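Local atomic coordinates of adenosine kinase, putative (Trypanosoma brucei, PDB entry 3OTX), a protein that probably transfers a phosphate from ATP to adenosine to give AMP, a step of purine salvage, and is captured here with the inhibitor bis(adenosine)-5'-pentaphosphate. Residues 163-168 with 310-315; 68-73 with 306-311; 118-123 with 143-148; 87-92 with 149-154. The protein carries 1 engineered substitution. One frame throughout, in Å; residues are numbered along the deposited sequence.

In the fold
Contacts 1 and 4 both rest on the large central sheet, with their centres about 19 Å apart. Contact 1 uses strand 165-169 and contact 4 uses strand 86-89. The centres of contacts 1 and 2 are about 9 Å apart, and both use helix 300-311, with Leu308 packed against Ile165. The centres of contacts 3 and 4 are about 11 Å apart, and they join through Leu146 and Cys91. Along the chain, 68-73 comes first, then 87-92, both segments of contact 3, and 149-154, followed by 163-168 and finally 306-315. Residues 68-73 and 306-311 therefore bring distant parts of the sequence together beside the ligand pocket. Contact 3 lies at the surface, where the smaller sheet meets the main body.

Contact 1: 163-168 with 310-315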
# COMPACT_ATOMS: atom_id res chain seq x y z
N SER A 163 17.89 -0.00 6.87
CA SER A 163 16.71 -0.86 6.65
C SER A 163 17.09 -2.17 5.99
O SER A 163 18.11 -2.25 5.26
CB SER A 163 15.66 -0.13 5.79
OG SER A 163 15.23 1.05 6.45
N ARG A 164 16.28 -3.20 6.22
CA ARG A 164 16.52 -4.51 5.58
C ARG A 164 15.31 -5.00 4.79
O ARG A 164 15.43 -5.94 4.01
CB ARG A 164 16.97 -5.57 6.58
CG ARG A 164 18.29 -5.26 7.22
CD ARG A 164 19.42 -5.27 6.18
NE ARG A 164 20.72 -5.01 6.79
CZ ARG A 164 21.27 -3.80 6.92
NH1 ARG A 164 20.64 -2.70 6.47
NH2 ARG A 164 22.47 -3.70 7.50
N ILE A 165 14.16 -4.36 4.99
CA ILE A 165 12.95 -4.66 4.23
C ILE A 165 12.47 -3.34 3.60
O ILE A 165 12.35 -2.34 4.30
CB ILE A 165 11.84 -5.25 5.15
CG1 ILE A 165 12.24 -6.60 5.73
CG2 ILE A 165 10.52 -5.37 4.37
CD1 ILE A 165 11.46 -7.00 7.00
N PHE A 166 12.25 -3.36 2.29
CA PHE A 166 11.87 -2.18 1.52
C PHE A 166 10.53 -2.48 0.91
O PHE A 166 10.38 -3.48 0.19
CB PHE A 166 12.93 -1.91 0.45
CG PHE A 166 14.29 -1.59 1.03
CD1 PHE A 166 15.13 -2.62 1.48
CD2 PHE A 166 14.71 -0.26 1.15
CE1 PHE A 166 16.38 -2.33 2.01
CE2 PHE A 166 15.97 0.03 1.71
CZ PHE A 166 16.79 -1.00 2.12
N TYR A 167 9.55 -1.62 1.21
CA TYR A 167 8.22 -1.80 0.67
C TYR A 167 7.80 -0.54 -0.06
O TYR A 167 7.77 0.57 0.54
CB TYR A 167 7.21 -2.11 1.80
CG TYR A 167 5.79 -2.02 1.32
CD1 TYR A 167 5.26 -3.00 0.47
CD2 TYR A 167 4.99 -0.95 1.67
CE1 TYR A 167 3.95 -2.91 0.01
CE2 TYR A 167 3.68 -0.86 1.22
CZ TYR A 167 3.19 -1.83 0.39
OH TYR A 167 1.89 -1.73 -0.05
N PHE A 168 7.45 -0.71 -1.33
CA PHE A 168 6.87 0.37 -2.12
C PHE A 168 5.50 -0.01 -2.56
O PHE A 168 5.28 -1.15 -2.96
CB PHE A 168 7.71 0.63 -3.37
CG PHE A 168 8.91 1.49 -3.13
CD1 PHE A 168 9.91 1.13 -2.21
CD2 PHE A 168 9.07 2.65 -3.87
CE1 PHE A 168 11.03 1.95 -1.99
CE2 PHE A 168 10.20 3.46 -3.69
CZ PHE A 168 11.18 3.10 -2.73
N ALA A 310 5.14 -9.17 10.90
CA ALA A 310 5.57 -10.54 11.19
C ALA A 310 6.83 -10.88 10.42
O ALA A 310 7.69 -11.59 10.95
CB ALA A 310 4.48 -11.52 10.82
N TYR A 311 6.94 -10.37 9.20
CA TYR A 311 8.10 -10.69 8.36
C TYR A 311 9.35 -10.09 9.03
O TYR A 311 10.43 -10.73 9.02
CB TYR A 311 7.92 -10.15 6.91
CG TYR A 311 8.92 -10.75 5.94
CD1 TYR A 311 8.59 -11.85 5.16
CD2 TYR A 311 10.25 -10.28 5.89
CE1 TYR A 311 9.51 -12.42 4.29
CE2 TYR A 311 11.18 -10.86 5.04
CZ TYR A 311 10.81 -11.92 4.24
OH TYR A 311 11.73 -12.51 3.40
N ALA A 312 9.20 -8.89 9.60
CA ALA A 312 10.30 -8.18 10.24
C ALA A 312 10.87 -8.91 11.47
O ALA A 312 12.00 -8.65 11.85
CB ALA A 312 9.88 -6.73 10.61
N VAL A 313 10.09 -9.81 12.07
CA VAL A 313 10.57 -10.61 13.21
C VAL A 313 10.86 -12.06 12.85
O VAL A 313 10.98 -12.92 13.73
CB VAL A 313 9.68 -10.48 14.46
CG1 VAL A 313 9.80 -9.07 15.03
CG2 VAL A 313 8.19 -10.81 14.13
N GLY A 314 10.98 -12.31 11.54
CA GLY A 314 11.45 -13.59 11.01
C GLY A 314 10.44 -14.72 11.01
O GLY A 314 10.82 -15.87 11.01
N LYS A 315 9.14 -14.40 11.05
CA LYS A 315 8.15 -15.48 11.02
C LYS A 315 8.04 -16.05 9.61
O LYS A 315 8.27 -15.32 8.62
CB LYS A 315 6.77 -14.97 11.50
CG LYS A 315 6.74 -14.39 12.90
CD LYS A 315 7.19 -15.36 13.95
CE LYS A 315 7.44 -14.63 15.24
NZ LYS A 315 7.95 -15.55 16.28
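Ile165 gives most of the area in this contact, and its CD1 does nearly all the touching. The methyl sits 3.6 Å from CA of Ala312 and 3.9 Å from CB of the same residue. It also reaches the Tyr311 ring, where CD1 of Ile165 lies 3.7 Å from CD2 of Tyr311. The approach is at the ring edge, near its plane, so no ring face is used here. Ile165 gets there because CG1 lies anti to the carbonyl carbon (chi1 -64°) and CD1 continues nearly extended from it. Tyr311 brings its ring to the strand with CG anti to the backbone N (chi1 -165°), and the two side chains cross obliquely. The contact is purely apolar.

The partner segment is the end of helix 300-311, closed by a Schellman motif. Lys315 N bonds to Ala310 O at 3.2 Å, and Gly314 N bonds to Tyr311 O at 3.0 Å. Gly314 has the positive phi of the C-prime position. Ala310 O also accepts from Val313 N, so two N-H groups share it.

Strand 165-169 runs between strands 10-13 and 193-197 of the central sheet. Ile165 and Tyr311 also touch strand 193-197, at Met195 and Leu193. Phe166 and Phe168 turn to helix 177-189, while helix 317-332 packs against Tyr311.

Contact 2: 68-73 with 306-311. With AP5 (bis(adenosine)-5'-pentaphosphate), chain C.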
# COMPACT_ATOMS: atom_id res chain seq x y z
N LEU A 68 1.43 4.82 3.82
CA LEU A 68 1.43 5.36 5.16
C LEU A 68 0.48 4.53 6.05
O LEU A 68 0.79 4.23 7.22
CB LEU A 68 1.03 6.84 5.12
CG LEU A 68 1.14 7.58 6.44
CD1 LEU A 68 2.60 7.47 6.96
CD2 LEU A 68 0.77 9.06 6.19
N ASN A 69 -0.66 4.10 5.50
CA ASN A 69 -1.51 3.14 6.19
C ASN A 69 -0.74 1.85 6.59
O ASN A 69 -0.85 1.38 7.73
CB ASN A 69 -2.67 2.72 5.30
CG ASN A 69 -3.68 3.82 5.08
OD1 ASN A 69 -3.80 4.78 5.87
ND2 ASN A 69 -4.47 3.65 4.04
N VAL A 70 0.02 1.32 5.63
CA VAL A 70 0.78 0.08 5.83
C VAL A 70 1.78 0.32 6.97
O VAL A 70 1.89 -0.51 7.89
CB VAL A 70 1.52 -0.37 4.56
CG1 VAL A 70 2.49 -1.51 4.88
CG2 VAL A 70 0.52 -0.84 3.50
N ALA A 71 2.48 1.46 6.90
CA ALA A 71 3.48 1.76 7.90
C ALA A 71 2.85 1.88 9.29
O ALA A 71 3.40 1.40 10.29
CB ALA A 71 4.17 3.08 7.56
N ARG A 72 1.68 2.50 9.37
CA ARG A 72 1.05 2.71 10.67
C ARG A 72 0.53 1.40 11.23
O ARG A 72 0.63 1.19 12.42
CB ARG A 72 -0.09 3.76 10.59
CG ARG A 72 0.45 5.17 10.34
CD ARG A 72 -0.69 6.13 9.95
NE ARG A 72 -1.51 6.39 11.11
CZ ARG A 72 -2.74 6.89 11.08
NH1 ARG A 72 -3.31 7.17 9.91
NH2 ARG A 72 -3.38 7.10 12.22
N VAL A 73 0.00 0.51 10.38
CA VAL A 73 -0.45 -0.80 10.86
C VAL A 73 0.75 -1.64 11.32
O VAL A 73 0.70 -2.21 12.42
CB VAL A 73 -1.24 -1.54 9.79
CG1 VAL A 73 -1.53 -2.99 10.25
CG2 VAL A 73 -2.57 -0.78 9.53
N GLY A 306 0.27 -5.98 8.62
CA GLY A 306 0.42 -7.11 9.53
C GLY A 306 1.47 -8.05 8.95
O GLY A 306 2.34 -8.58 9.69
N PHE A 307 1.38 -8.30 7.65
CA PHE A 307 2.37 -9.12 6.95
C PHE A 307 3.80 -8.64 7.23
O PHE A 307 4.67 -9.44 7.62
CB PHE A 307 2.06 -9.13 5.44
CG PHE A 307 2.93 -10.10 4.63
CD1 PHE A 307 2.46 -11.35 4.29
CD2 PHE A 307 4.24 -9.73 4.24
CE1 PHE A 307 3.30 -12.25 3.55
CE2 PHE A 307 5.07 -10.60 3.49
CZ PHE A 307 4.58 -11.87 3.16
N LEU A 308 4.05 -7.33 7.08
CA LEU A 308 5.39 -6.78 7.34
C LEU A 308 5.79 -6.87 8.79
O LEU A 308 6.98 -7.10 9.08
CB LEU A 308 5.44 -5.32 6.92
CG LEU A 308 5.52 -5.09 5.43
CD1 LEU A 308 5.32 -3.58 5.11
CD2 LEU A 308 6.87 -5.54 4.92
N SER A 309 4.84 -6.66 9.71
CA SER A 309 5.16 -6.75 11.15
C SER A 309 5.66 -8.14 11.56
O SER A 309 6.51 -8.25 12.44
CB SER A 309 3.99 -6.30 12.02
OG SER A 309 2.99 -7.32 12.11
N ALA A 310 5.14 -9.17 10.90
CA ALA A 310 5.57 -10.54 11.19
C ALA A 310 6.83 -10.88 10.42
O ALA A 310 7.69 -11.59 10.95
CB ALA A 310 4.48 -11.52 10.82
N TYR A 311 6.94 -10.37 9.20
CA TYR A 311 8.10 -10.69 8.36
C TYR A 311 9.35 -10.09 9.03
O TYR A 311 10.43 -10.73 9.02
CB TYR A 311 7.92 -10.15 6.91
CG TYR A 311 8.92 -10.75 5.94
CD1 TYR A 311 8.59 -11.85 5.16
CD2 TYR A 311 10.25 -10.28 5.89
CE1 TYR A 311 9.51 -12.42 4.29
CE2 TYR A 311 11.18 -10.86 5.04
CZ TYR A 311 10.81 -11.92 4.24
OH TYR A 311 11.73 -12.51 3.40
PA AP5 C . -9.01 -8.08 0.40
O1A AP5 C . -10.47 -7.73 0.16
O2A AP5 C . -8.47 -9.17 -0.51
O3A AP5 C . -8.02 -6.81 0.22
PB AP5 C . -8.14 -5.64 -0.88
O1B AP5 C . -9.00 -6.02 -2.04
O2B AP5 C . -6.75 -5.18 -1.16
O3B AP5 C . -8.90 -4.56 0.02
PG AP5 C . -9.76 -3.26 -0.32
O1G AP5 C . -10.68 -3.04 0.83
O2G AP5 C . -10.60 -3.37 -1.58
O3G AP5 C . -8.64 -2.19 -0.32
PD AP5 C . -8.70 -0.60 -0.59
O1D AP5 C . -10.10 -0.09 -0.90
O2D AP5 C . -7.60 -0.33 -1.58
O3D AP5 C . -8.35 -0.04 0.87
PE AP5 C . -6.87 0.21 1.46
O1E AP5 C . -5.96 -0.91 1.03
O2E AP5 C . -6.97 0.50 2.96
O5F AP5 C . -8.84 -8.40 1.96
C5F AP5 C . -7.54 -8.59 2.53
C4F AP5 C . -7.68 -9.41 3.79
O4F AP5 C . -8.63 -8.80 4.67
C3F AP5 C . -8.26 -10.81 3.58
O3F AP5 C . -7.22 -11.71 3.27
C2F AP5 C . -8.97 -11.09 4.87
O2F AP5 C . -8.05 -11.51 5.84
C1F AP5 C . -9.47 -9.70 5.28
N9A AP5 C . -10.85 -9.40 4.82
C8A AP5 C . -11.22 -8.51 3.81
N7A AP5 C . -12.58 -8.52 3.73
C5A AP5 C . -13.07 -9.38 4.65
C6A AP5 C . -14.34 -9.75 5.04
N6A AP5 C . -15.43 -9.16 4.53
N1A AP5 C . -14.49 -10.65 6.06
C2A AP5 C . -13.40 -11.19 6.73
N3A AP5 C . -12.14 -10.81 6.34
C4A AP5 C . -11.97 -9.91 5.35
O5J AP5 C . -6.37 1.54 0.68
C5J AP5 C . -7.08 2.76 0.86
C4J AP5 C . -6.02 3.84 0.75
O4J AP5 C . -5.57 3.98 -0.61
C3J AP5 C . -6.53 5.25 1.08
O3J AP5 C . -6.05 5.59 2.37
C2J AP5 C . -5.98 6.14 -0.04
O2J AP5 C . -5.37 7.34 0.43
C1J AP5 C . -4.96 5.24 -0.69
N9B AP5 C . -4.67 5.60 -2.09
C8B AP5 C . -5.58 5.66 -3.10
N7B AP5 C . -4.92 6.07 -4.21
C5B AP5 C . -3.60 6.25 -3.90
C6B AP5 C . -2.48 6.64 -4.65
N6B AP5 C . -2.55 7.03 -5.94
N1B AP5 C . -1.30 6.75 -3.97
C2B AP5 C . -1.13 6.39 -2.65
N3B AP5 C . -2.24 6.05 -1.90
C4B AP5 C . -3.44 5.95 -2.55
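Beside the packing of Val70 on Leu308, the carboxamide of Asn69 meets the ligand at its nitrogen end, not over a face. Its ND2 donates to the ribose oxygen O3J of bis(adenosine)-5'-pentaphosphate at 3.0 Å. O3J lies a little out of the amide plane, on the N-H side nearer OD1. The bond is bent, with an N-H...O angle of 144°. ND2 also bonds to OD2 of Asp301, so two acceptors grip one amide nitrogen and should fix which way the amide is turned.

Val70 meets the other helix through one branch: its CG1 comes to 3.5 Å from CD1 of Leu308, and the side chains cross at about a right angle. CG1 of Val70 stands anti to the backbone N (chi1 170°), which carries it to Leu308. One turn on, Val73 uses its own CG1, 3.9 Å from the backbone N of Gly306. The nearest pair of CA atoms is here, Val73 CA to Gly306 CA at 6.5 Å. Within helix 300-311, Ser309 OG donates to Gly306 O at 2.8 Å, tilted 21° from the carbonyl plane. The same oxygen accepts from Ala310 N.

Tyr167 of strand 165-169 touches both Val70 and Leu308. Helix 300-311 begins at Gly300 and Asp301, the latter predicted to be the proton acceptor. A helix starting at this Gly-Ala-Gly-Asp sequence beside the phosphate site is characteristic of PfkB (ribokinase-like) kinases.

Contact 3: 118-123 with 143-148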
# COMPACT_ATOMS: atom_id res chain seq x y z
N THR A 118 7.00 23.45 -2.02
CA THR A 118 6.07 24.55 -2.11
C THR A 118 5.33 24.53 -3.46
O THR A 118 4.56 25.45 -3.79
CB THR A 118 6.81 25.89 -1.90
OG1 THR A 118 7.75 26.07 -2.96
CG2 THR A 118 7.55 25.89 -0.52
N LYS A 119 5.55 23.48 -4.24
CA LYS A 119 5.04 23.43 -5.62
C LYS A 119 3.57 23.04 -5.75
O LYS A 119 2.94 23.29 -6.80
CB LYS A 119 5.88 22.48 -6.46
CG LYS A 119 7.32 22.94 -6.66
CD LYS A 119 8.13 21.85 -7.35
CE LYS A 119 9.53 22.33 -7.68
NZ LYS A 119 10.48 21.19 -7.87
N ALA A 120 3.05 22.35 -4.74
CA ALA A 120 1.66 21.96 -4.68
C ALA A 120 1.37 21.69 -3.22
O ALA A 120 2.28 21.34 -2.46
CB ALA A 120 1.40 20.69 -5.51
N GLY A 121 0.10 21.80 -2.87
CA GLY A 121 -0.35 21.48 -1.50
C GLY A 121 -0.27 19.98 -1.28
O GLY A 121 -0.17 19.22 -2.24
N SER A 122 -0.30 19.55 -0.02
CA SER A 122 -0.28 18.12 0.28
C SER A 122 -1.43 17.41 -0.40
O SER A 122 -2.53 17.98 -0.56
CB SER A 122 -0.32 17.91 1.80
OG SER A 122 0.85 18.44 2.35
N GLY A 123 -1.14 16.17 -0.82
CA GLY A 123 -2.10 15.37 -1.53
C GLY A 123 -3.32 14.97 -0.72
O GLY A 123 -3.30 14.97 0.51
N ALA A 143 2.76 15.02 -3.39
CA ALA A 143 3.36 13.69 -3.47
C ALA A 143 3.99 13.44 -4.84
O ALA A 143 4.96 12.71 -4.97
CB ALA A 143 2.35 12.59 -3.10
N ASN A 144 3.46 14.10 -5.87
CA ASN A 144 3.97 13.91 -7.22
C ASN A 144 5.28 14.65 -7.47
O ASN A 144 5.89 14.49 -8.52
CB ASN A 144 2.95 14.39 -8.24
CG ASN A 144 3.09 13.72 -9.57
OD1 ASN A 144 3.00 14.38 -10.62
ND2 ASN A 144 3.29 12.43 -9.56
N HIS A 145 5.70 15.46 -6.51
CA HIS A 145 6.93 16.25 -6.63
C HIS A 145 8.11 15.69 -5.84
O HIS A 145 9.15 16.36 -5.70
CB HIS A 145 6.65 17.69 -6.19
CG HIS A 145 5.67 18.40 -7.08
ND1 HIS A 145 6.08 19.15 -8.17
CD2 HIS A 145 4.32 18.48 -7.05
CE1 HIS A 145 5.02 19.65 -8.77
NE2 HIS A 145 3.94 19.27 -8.11
N LEU A 146 7.98 14.47 -5.33
CA LEU A 146 9.10 13.80 -4.64
C LEU A 146 10.32 13.79 -5.59
O LEU A 146 10.24 13.34 -6.72
CB LEU A 146 8.69 12.40 -4.20
CG LEU A 146 9.78 11.58 -3.50
CD1 LEU A 146 10.21 12.20 -2.20
CD2 LEU A 146 9.24 10.17 -3.24
N SER A 147 11.42 14.38 -5.11
CA SER A 147 12.59 14.64 -5.98
C SER A 147 13.77 13.66 -5.83
O SER A 147 13.95 13.02 -4.78
CB SER A 147 13.09 16.07 -5.74
OG SER A 147 13.74 16.19 -4.48
N SER A 148 14.58 13.59 -6.88
CA SER A 148 15.79 12.82 -6.81
C SER A 148 16.72 13.43 -5.78
O SER A 148 17.42 12.69 -5.10
CB SER A 148 16.46 12.76 -8.18
OG SER A 148 15.58 12.14 -9.11
O HOH W 1 8.68 18.86 -9.00
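The nearest CA atoms across the two segments are those of Lys119 and His145, 7.5 Å apart. Residues 118-123 form an irregular lead-in to strand 122-130. Residues 143-148 start with the last part of a 3-10 segment, then open into a loop that reaches the N-cap of the next helix at Ser147. Gly121 bonds through its backbone to Ala142, which holds the two paths side by side.

His145 carries the contact. CB of Lys119 lies over one face of its imidazole, 3.9 Å from the ring centroid and 17° off the normal, a CH-pi contact. The extended lysine chain then brings CD of Lys119 to 3.5 Å from ND1 of His145. CB of Ala120 adds a looser touch, 3.9 Å from NE2 of His145.

Strands 122-130 and 133-141 are antiparallel neighbours in the smaller sheet, which corresponds to the lid of PfkB kinases. The contact therefore ties the start of one strand to the loop that follows the other.

A water links the polar ends. It accepts from Lys119 NZ at 3.2 Å and bonds to His145 ND1 at 2.7 Å, lying in the imidazole plane at the ring edge. NZ of Lys119 is 4.9 Å from ND1 of His145, so its charge would tend to favour a neutral imidazole. Further along, Ser147 OG caps His150 N and bonds to Glu115.

Contact 4: 87-92 with 149-154; sequences TYVGCI and EHMRSP
Val89 sets its CG1 against the edge of the His150 imidazole, near the ring plane, with CG1 of Val89 4.1 Å from CD2 of His150. This is a strand-helix contact of the alpha/beta ribokinase-like fold. Strand 86-89 of the central sheet meets the short helix 148-151. The valine and histidine side chains point at each other between strand and helix. CG1 of Val89 points anti to the backbone N (chi1 172°), and the histidine ring leaves its helix in the matching way (chi1 -174°). Met151 completes the packing, with its SD 4.3 Å from CG1 of Val89. All three of its torsions are near -60°, so the chain folds back instead of reaching straight out. Val89 and Met151 both rest on Tyr11 and Gln13 of strand 10-13, and Met151 also touches Met160 of helix 154-162.

The polar end of His150 is tied elsewhere: NE2 bonds to Ala113 O on strand 111-116. The ring is thus held by a hydrogen bond to one strand while its edge packs on another. Tyr88, the residue before Val89, faces the other side of the sheet and touches Leu68 of helix 66-76.

Arg152 NH2 forms a salt bridge with Glu149 OE2, three residues back, at 3.4 Å. Ser153, the N-cap of the following helix, places OG 3.8 Å above one face of the His150 ring, toward its rim. The carbonyl of His150 takes two bonds from this serine. Ser153 N is 3.0 Å from His150 O, and Ser153 OG donates to His150 O at 2.6 Å, in the carbonyl plane and on a lone pair.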
# COMPACT_ATOMS: atom_id res chain seq x y z
N THR A 87 10.62 3.56 8.74
CA THR A 87 10.86 4.90 8.22
C THR A 87 10.02 5.03 6.96
O THR A 87 9.97 4.11 6.16
CB THR A 87 12.33 5.09 7.82
OG1 THR A 87 13.12 4.99 8.99
CG2 THR A 87 12.54 6.45 7.20
N TYR A 88 9.31 6.14 6.83
CA TYR A 88 8.43 6.40 5.68
C TYR A 88 9.00 7.57 4.90
O TYR A 88 9.41 8.59 5.50
CB TYR A 88 7.01 6.77 6.18
CG TYR A 88 6.07 7.14 5.10
CD1 TYR A 88 5.25 6.18 4.51
CD2 TYR A 88 5.94 8.47 4.67
CE1 TYR A 88 4.34 6.52 3.46
CE2 TYR A 88 5.05 8.82 3.66
CZ TYR A 88 4.25 7.85 3.06
OH TYR A 88 3.36 8.21 2.06
N VAL A 89 9.01 7.42 3.59
CA VAL A 89 9.44 8.48 2.68
C VAL A 89 8.31 8.85 1.71
O VAL A 89 7.70 7.97 1.09
CB VAL A 89 10.74 8.07 1.91
CG1 VAL A 89 11.12 9.05 0.79
CG2 VAL A 89 11.89 8.02 2.90
N GLY A 90 8.07 10.15 1.58
CA GLY A 90 7.18 10.71 0.58
C GLY A 90 7.31 12.22 0.63
O GLY A 90 8.17 12.74 1.33
N CYS A 91 6.46 12.94 -0.13
CA CYS A 91 6.61 14.37 -0.25
C CYS A 91 5.27 15.01 0.13
O CYS A 91 4.21 14.58 -0.33
CB CYS A 91 7.05 14.73 -1.67
SG CYS A 91 7.36 16.50 -1.92
N ILE A 92 5.36 16.04 0.97
CA ILE A 92 4.21 16.81 1.41
C ILE A 92 4.53 18.28 1.27
O ILE A 92 5.66 18.65 0.91
CB ILE A 92 3.88 16.56 2.91
CG1 ILE A 92 5.08 16.89 3.84
CG2 ILE A 92 3.40 15.13 3.15
CD1 ILE A 92 4.77 16.85 5.34
N GLU A 149 16.67 14.76 -5.63
CA GLU A 149 17.50 15.41 -4.61
C GLU A 149 17.14 14.84 -3.23
O GLU A 149 18.02 14.48 -2.41
CB GLU A 149 17.33 16.94 -4.61
CG GLU A 149 17.92 17.67 -5.83
CD GLU A 149 17.37 17.21 -7.19
OE1 GLU A 149 16.15 16.95 -7.35
OE2 GLU A 149 18.20 17.12 -8.13
N HIS A 150 15.84 14.73 -2.97
CA HIS A 150 15.45 14.18 -1.68
C HIS A 150 15.88 12.72 -1.54
O HIS A 150 16.32 12.29 -0.47
CB HIS A 150 13.92 14.30 -1.48
CG HIS A 150 13.48 13.87 -0.12
ND1 HIS A 150 13.78 14.59 1.02
CD2 HIS A 150 12.81 12.76 0.31
CE1 HIS A 150 13.30 13.96 2.08
NE2 HIS A 150 12.72 12.85 1.68
N MET A 151 15.72 11.94 -2.60
CA MET A 151 16.14 10.53 -2.56
C MET A 151 17.63 10.33 -2.24
O MET A 151 17.99 9.29 -1.69
CB MET A 151 15.82 9.83 -3.88
CG MET A 151 14.31 9.71 -4.18
SD MET A 151 13.36 8.84 -2.89
CE MET A 151 14.16 7.24 -2.88
N ARG A 152 18.46 11.32 -2.53
CA ARG A 152 19.92 11.23 -2.32
C ARG A 152 20.31 11.97 -1.06
O ARG A 152 21.51 12.05 -0.75
CB ARG A 152 20.69 11.83 -3.51
CG ARG A 152 20.52 11.05 -4.79
CD ARG A 152 21.46 11.54 -5.87
NE ARG A 152 21.19 12.92 -6.24
CZ ARG A 152 20.52 13.29 -7.32
NH1 ARG A 152 20.06 12.38 -8.17
NH2 ARG A 152 20.33 14.58 -7.56
N SER A 153 19.33 12.54 -0.35
CA SER A 153 19.58 13.33 0.85
C SER A 153 20.05 12.44 2.00
O SER A 153 19.72 11.27 2.03
CB SER A 153 18.33 14.12 1.26
OG SER A 153 17.32 13.27 1.77
N PRO A 154 20.84 13.00 2.94
CA PRO A 154 21.40 12.19 4.04
C PRO A 154 20.35 11.40 4.83
O PRO A 154 20.59 10.22 5.11
CB PRO A 154 22.10 13.24 4.93
CG PRO A 154 22.47 14.34 3.98
CD PRO A 154 21.40 14.37 2.90